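Local atomic coordinates of RNA-binding protein RO60 (Deinococcus radiodurans, PDB entry 2NVO), a protein that binds small RNAs that accumulate during recovery from ultraviolet irradiation and contributes to the resistance of the bacterium to that radiation. Residues S396-A399 with L400-P404; G419-P422 with R423-L426. All coordinates share one frame; numbering follows the deposited sequence.

Contact 1. Residues S396-A399 with L400-P404; sequences SLIA and LRTEP
Leu400 N continues the bonding of helix 388-402, giving a nearly straight bond to Ser396 O (2.8 Å). The leucine side chain leans back along the same carbonyl, with CG 3.4 Å from Ser396 O, and outside the turn it packs on Ala406, Thr408 and Ile420. Arg401 N bonds to Leu397 O at 2.9 Å, with a bend at the hydrogen (145°) and a weak second bond to Ile398 O. The arginine chain, extended from CG to NE, runs side by side with Leu397, whose CD2 comes obliquely to NH2 at 4.0 Å. This reach takes NE to the carbonyl of Pro422 and the guanidinium to a cation-pi contact with Phe355. Thr402 turns its hydroxyl back onto the helix: with OG1 set between its own N and carbonyl carbon (chi1 67°), OG1 gives a 2.6 Å bond to Ile398 O from above the carbonyl plane. Ala399 O then takes two donors, Thr402 N from well above its plane and Glu403 N within it, the latter at 2.9 Å. Glu403 is where helical backbone angles end; its chain bends at chi2, and the carboxylate accepts from the backbone N of Ala361 and Thr363, tying the helix end to the residues leading into strand 364-369. Ala399 and Ser396 meanwhile rest on Leu367 of that strand. The whole is the C-terminal end of the helix in a beta-alpha-beta crossover, linking the parallel strands 364-369 and 405-411 of the VWFA-like domain.

Contact 2. Residues G419-P422 with R423-L426; sequences GITP and RDTL
Asp424 OD2 accepts from Thr421 N at 2.7 Å, a nearly straight bond (168°) made with the lone pair turned away from OD1. It braces a type I beta turn from Thr421 to Asp424, in the loop that leaves edge strand 415-417 of the VWFA-like domain for helix 426-432. The turn's own bond runs the other way between the same two residues: Asp424 N gives to Thr421 O at 2.9 Å, from above the carbonyl plane. Thr421 and Asp424 are thus joined twice, once through backbone alone and once through the carboxylate, which should hold the aspartate's rotation. Its other oxygen, OD1, meets Lys432 in a salt bridge and the Ser428 hydroxyl in a hydrogen bond, so that one side chain ties the turn to the helix that follows; the lysine charge probably favours the ionised carboxylate. Ile420 lies at about a right angle to the aspartate, its CG2 3.7 Å from OD2, and packs against Leu397 of helix 388-402. Past the turn, Thr425 occupies the N-cap position of helix 426-432. Thr421 OG1, placed between its own N and carbonyl carbon (chi1 80°), takes a bond from Arg423 N at 3.1 Å. The arginine bends at chi3 and folds back across the threonine, bringing NH2 to 3.6 Å from Thr421 CB. The hydroxyl sits over one guanidinium face, offset toward its rim, with OG1 3.4 Å from Arg423 CZ.

Contact 1 closes before contact 2 opens along the chain; strands 405-411 and 415-417 come between them. Their centres are nonetheless only about 10 Å apart, both within the VWFA-like domain and away from its metal site. Contact 1 is the end of helix 388-402, which packs on the parallel part of the sheet, and contact 2 is the loop leaving the edge strand for helix 426-432. They meet directly: Leu397 CD2 lies 3.6 Å from Thr421 O, and Arg401 NH2 comes into close contact with Asp424 O, at 2.6 Å. The loop is thereby laid against the helix in the domain that closes the horseshoe of helical repeats into a ring.

Contact 1. Residues S396-A399 with L400-P404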
loop_
_atom_site.group_PDB
_atom_site.type_symbol
_atom_site.label_atom_id
_atom_site.label_comp_id
_atom_site.label_asym_id
_atom_site.label_seq_id
_atom_site.Cartn_x
_atom_site.Cartn_y
_atom_site.Cartn_z
ATOM N N SER A 396 -14.513 2.454 -12.192
ATOM C CA SER A 396 -15.071 2.452 -13.552
ATOM C C SER A 396 -14.650 3.719 -14.294
ATOM O O SER A 396 -14.146 3.653 -15.418
ATOM C CB SER A 396 -16.594 2.381 -13.514
ATOM O OG SER A 396 -17.040 1.100 -13.084
ATOM N N LEU A 397 -14.829 4.867 -13.644
ATOM C CA LEU A 397 -14.388 6.138 -14.214
ATOM C C LEU A 397 -12.900 6.118 -14.556
ATOM O O LEU A 397 -12.490 6.558 -15.654
ATOM C CB LEU A 397 -14.698 7.294 -13.284
ATOM C CG LEU A 397 -16.179 7.628 -13.181
ATOM C CD1 LEU A 397 -16.348 8.718 -12.148
ATOM C CD2 LEU A 397 -16.754 8.049 -14.571
ATOM N N ILE A 398 -12.100 5.606 -13.631
ATOM C CA ILE A 398 -10.665 5.420 -13.882
ATOM C C ILE A 398 -10.364 4.598 -15.130
ATOM O O ILE A 398 -9.558 5.018 -15.968
ATOM C CB ILE A 398 -9.944 4.803 -12.671
ATOM C CG1 ILE A 398 -9.879 5.827 -11.539
ATOM C CG2 ILE A 398 -8.534 4.370 -13.057
ATOM C CD1 ILE A 398 -9.194 5.339 -10.250
ATOM N N ALA A 399 -10.983 3.421 -15.244
ATOM C CA ALA A 399 -10.811 2.581 -16.431
ATOM C C ALA A 399 -11.241 3.318 -17.703
ATOM O O ALA A 399 -10.471 3.411 -18.665
ATOM C CB ALA A 399 -11.566 1.276 -16.292
ATOM N N LEU A 400 -12.460 3.852 -17.688
ATOM C CA LEU A 400 -12.997 4.570 -18.834
ATOM C C LEU A 400 -12.082 5.699 -19.301
ATOM O O LEU A 400 -11.923 5.910 -20.496
ATOM C CB LEU A 400 -14.407 5.076 -18.537
ATOM C CG LEU A 400 -15.422 3.925 -18.528
ATOM C CD1 LEU A 400 -16.682 4.279 -17.762
ATOM C CD2 LEU A 400 -15.755 3.467 -19.957
ATOM N N ARG A 401 -11.459 6.393 -18.358
ATOM C CA ARG A 401 -10.619 7.536 -18.682
ATOM C C ARG A 401 -9.152 7.194 -18.984
ATOM O O ARG A 401 -8.443 8.023 -19.535
ATOM C CB ARG A 401 -10.697 8.597 -17.569
ATOM C CG ARG A 401 -12.055 9.292 -17.504
ATOM C CD ARG A 401 -12.096 10.449 -16.501
ATOM N NE ARG A 401 -13.486 10.845 -16.251
ATOM C CZ ARG A 401 -13.927 11.476 -15.165
ATOM N NH1 ARG A 401 -13.082 11.813 -14.200
ATOM N NH2 ARG A 401 -15.224 11.759 -15.038
ATOM N N THR A 402 -8.691 5.994 -18.647
ATOM C CA THR A 402 -7.249 5.719 -18.690
ATOM C C THR A 402 -6.836 4.498 -19.488
ATOM O O THR A 402 -5.670 4.380 -19.871
ATOM C CB THR A 402 -6.608 5.582 -17.283
ATOM O OG1 THR A 402 -7.108 4.403 -16.631
ATOM C CG2 THR A 402 -6.872 6.802 -16.445
ATOM N N GLU A 403 -7.765 3.579 -19.720
ATOM C CA GLU A 403 -7.452 2.366 -20.456
ATOM C C GLU A 403 -7.818 2.551 -21.931
ATOM O O GLU A 403 -8.668 3.379 -22.252
ATOM C CB GLU A 403 -8.191 1.162 -19.865
ATOM C CG GLU A 403 -7.809 0.823 -18.418
ATOM C CD GLU A 403 -6.372 0.318 -18.283
ATOM O OE1 GLU A 403 -5.790 -0.089 -19.317
ATOM O OE2 GLU A 403 -5.835 0.306 -17.139
ATOM N N PRO A 404 -7.169 1.782 -22.822
ATOM C CA PRO A 404 -7.387 1.846 -24.279
ATOM C C PRO A 404 -8.854 1.671 -24.576
ATOM O O PRO A 404 -9.436 2.338 -25.434
ATOM C CB PRO A 404 -6.647 0.617 -24.809
ATOM C CG PRO A 404 -5.695 0.238 -23.765
ATOM C CD PRO A 404 -6.123 0.818 -22.451
#

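Contact 2. Residues G419-P422 with R423-L426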
loop_
_atom_site.group_PDB
_atom_site.type_symbol
_atom_site.label_atom_id
_atom_site.label_comp_id
_atom_site.label_asym_id
_atom_site.label_seq_id
_atom_site.Cartn_x
_atom_site.Cartn_y
_atom_site.Cartn_z
ATOM N N GLY A 419 -23.896 2.200 -19.266
ATOM C CA GLY A 419 -23.867 3.474 -19.963
ATOM C C GLY A 419 -23.075 4.536 -19.228
ATOM O O GLY A 419 -23.294 5.729 -19.417
ATOM N N ILE A 420 -22.147 4.111 -18.375
ATOM C CA ILE A 420 -21.226 5.052 -17.764
ATOM C C ILE A 420 -20.169 5.464 -18.778
ATOM O O ILE A 420 -19.617 4.628 -19.480
ATOM C CB ILE A 420 -20.529 4.463 -16.531
ATOM C CG1 ILE A 420 -21.573 4.101 -15.473
ATOM C CG2 ILE A 420 -19.533 5.459 -15.962
ATOM C CD1 ILE A 420 -21.119 3.024 -14.523
ATOM N N THR A 421 -19.875 6.758 -18.841
ATOM C CA THR A 421 -18.855 7.249 -19.770
ATOM C C THR A 421 -17.863 8.140 -19.051
ATOM O O THR A 421 -18.079 8.510 -17.882
ATOM C CB THR A 421 -19.493 8.038 -20.937
ATOM O OG1 THR A 421 -19.804 9.362 -20.503
ATOM C CG2 THR A 421 -20.761 7.347 -21.410
ATOM N N PRO A 422 -16.767 8.496 -19.744
ATOM C CA PRO A 422 -15.740 9.359 -19.180
ATOM C C PRO A 422 -16.299 10.736 -18.862
ATOM O O PRO A 422 -15.653 11.494 -18.138
ATOM C CB PRO A 422 -14.704 9.458 -20.305
ATOM C CG PRO A 422 -15.017 8.348 -21.236
ATOM C CD PRO A 422 -16.477 8.163 -21.153
ATOM N N ARG A 423 -17.486 11.048 -19.371
ATOM C CA ARG A 423 -18.116 12.338 -19.085
ATOM C C ARG A 423 -18.901 12.336 -17.778
ATOM O O ARG A 423 -19.291 13.387 -17.273
ATOM C CB ARG A 423 -19.017 12.775 -20.243
ATOM C CG ARG A 423 -18.250 13.440 -21.382
ATOM C CD ARG A 423 -19.000 13.386 -22.705
ATOM N NE ARG A 423 -18.897 12.068 -23.321
ATOM C CZ ARG A 423 -19.895 11.197 -23.374
ATOM N NH1 ARG A 423 -21.076 11.516 -22.851
ATOM N NH2 ARG A 423 -19.712 10.015 -23.947
ATOM N N ASP A 424 -19.141 11.154 -17.235
ATOM C CA ASP A 424 -19.889 11.039 -15.992
ATOM C C ASP A 424 -19.092 11.617 -14.827
ATOM O O ASP A 424 -17.869 11.716 -14.877
ATOM C CB ASP A 424 -20.229 9.563 -15.713
ATOM C CG ASP A 424 -21.522 9.116 -16.378
ATOM O OD1 ASP A 424 -22.608 9.529 -15.931
ATOM O OD2 ASP A 424 -21.464 8.324 -17.339
ATOM N N THR A 425 -19.799 12.019 -13.781
ATOM C CA THR A 425 -19.165 12.298 -12.501
ATOM C C THR A 425 -19.241 11.046 -11.621
ATOM O O THR A 425 -19.919 10.083 -11.954
ATOM C CB THR A 425 -19.930 13.357 -11.742
ATOM O OG1 THR A 425 -21.312 12.991 -11.715
ATOM C CG2 THR A 425 -19.764 14.724 -12.394
ATOM N N LEU A 426 -18.560 11.092 -10.483
ATOM C CA LEU A 426 -18.612 10.004 -9.519
ATOM C C LEU A 426 -20.067 9.766 -9.148
ATOM O O LEU A 426 -20.545 8.644 -9.131
ATOM C CB LEU A 426 -17.791 10.366 -8.279
ATOM C CG LEU A 426 -17.811 9.294 -7.181
ATOM C CD1 LEU A 426 -17.355 7.923 -7.748
ATOM C CD2 LEU A 426 -16.965 9.711 -5.987
#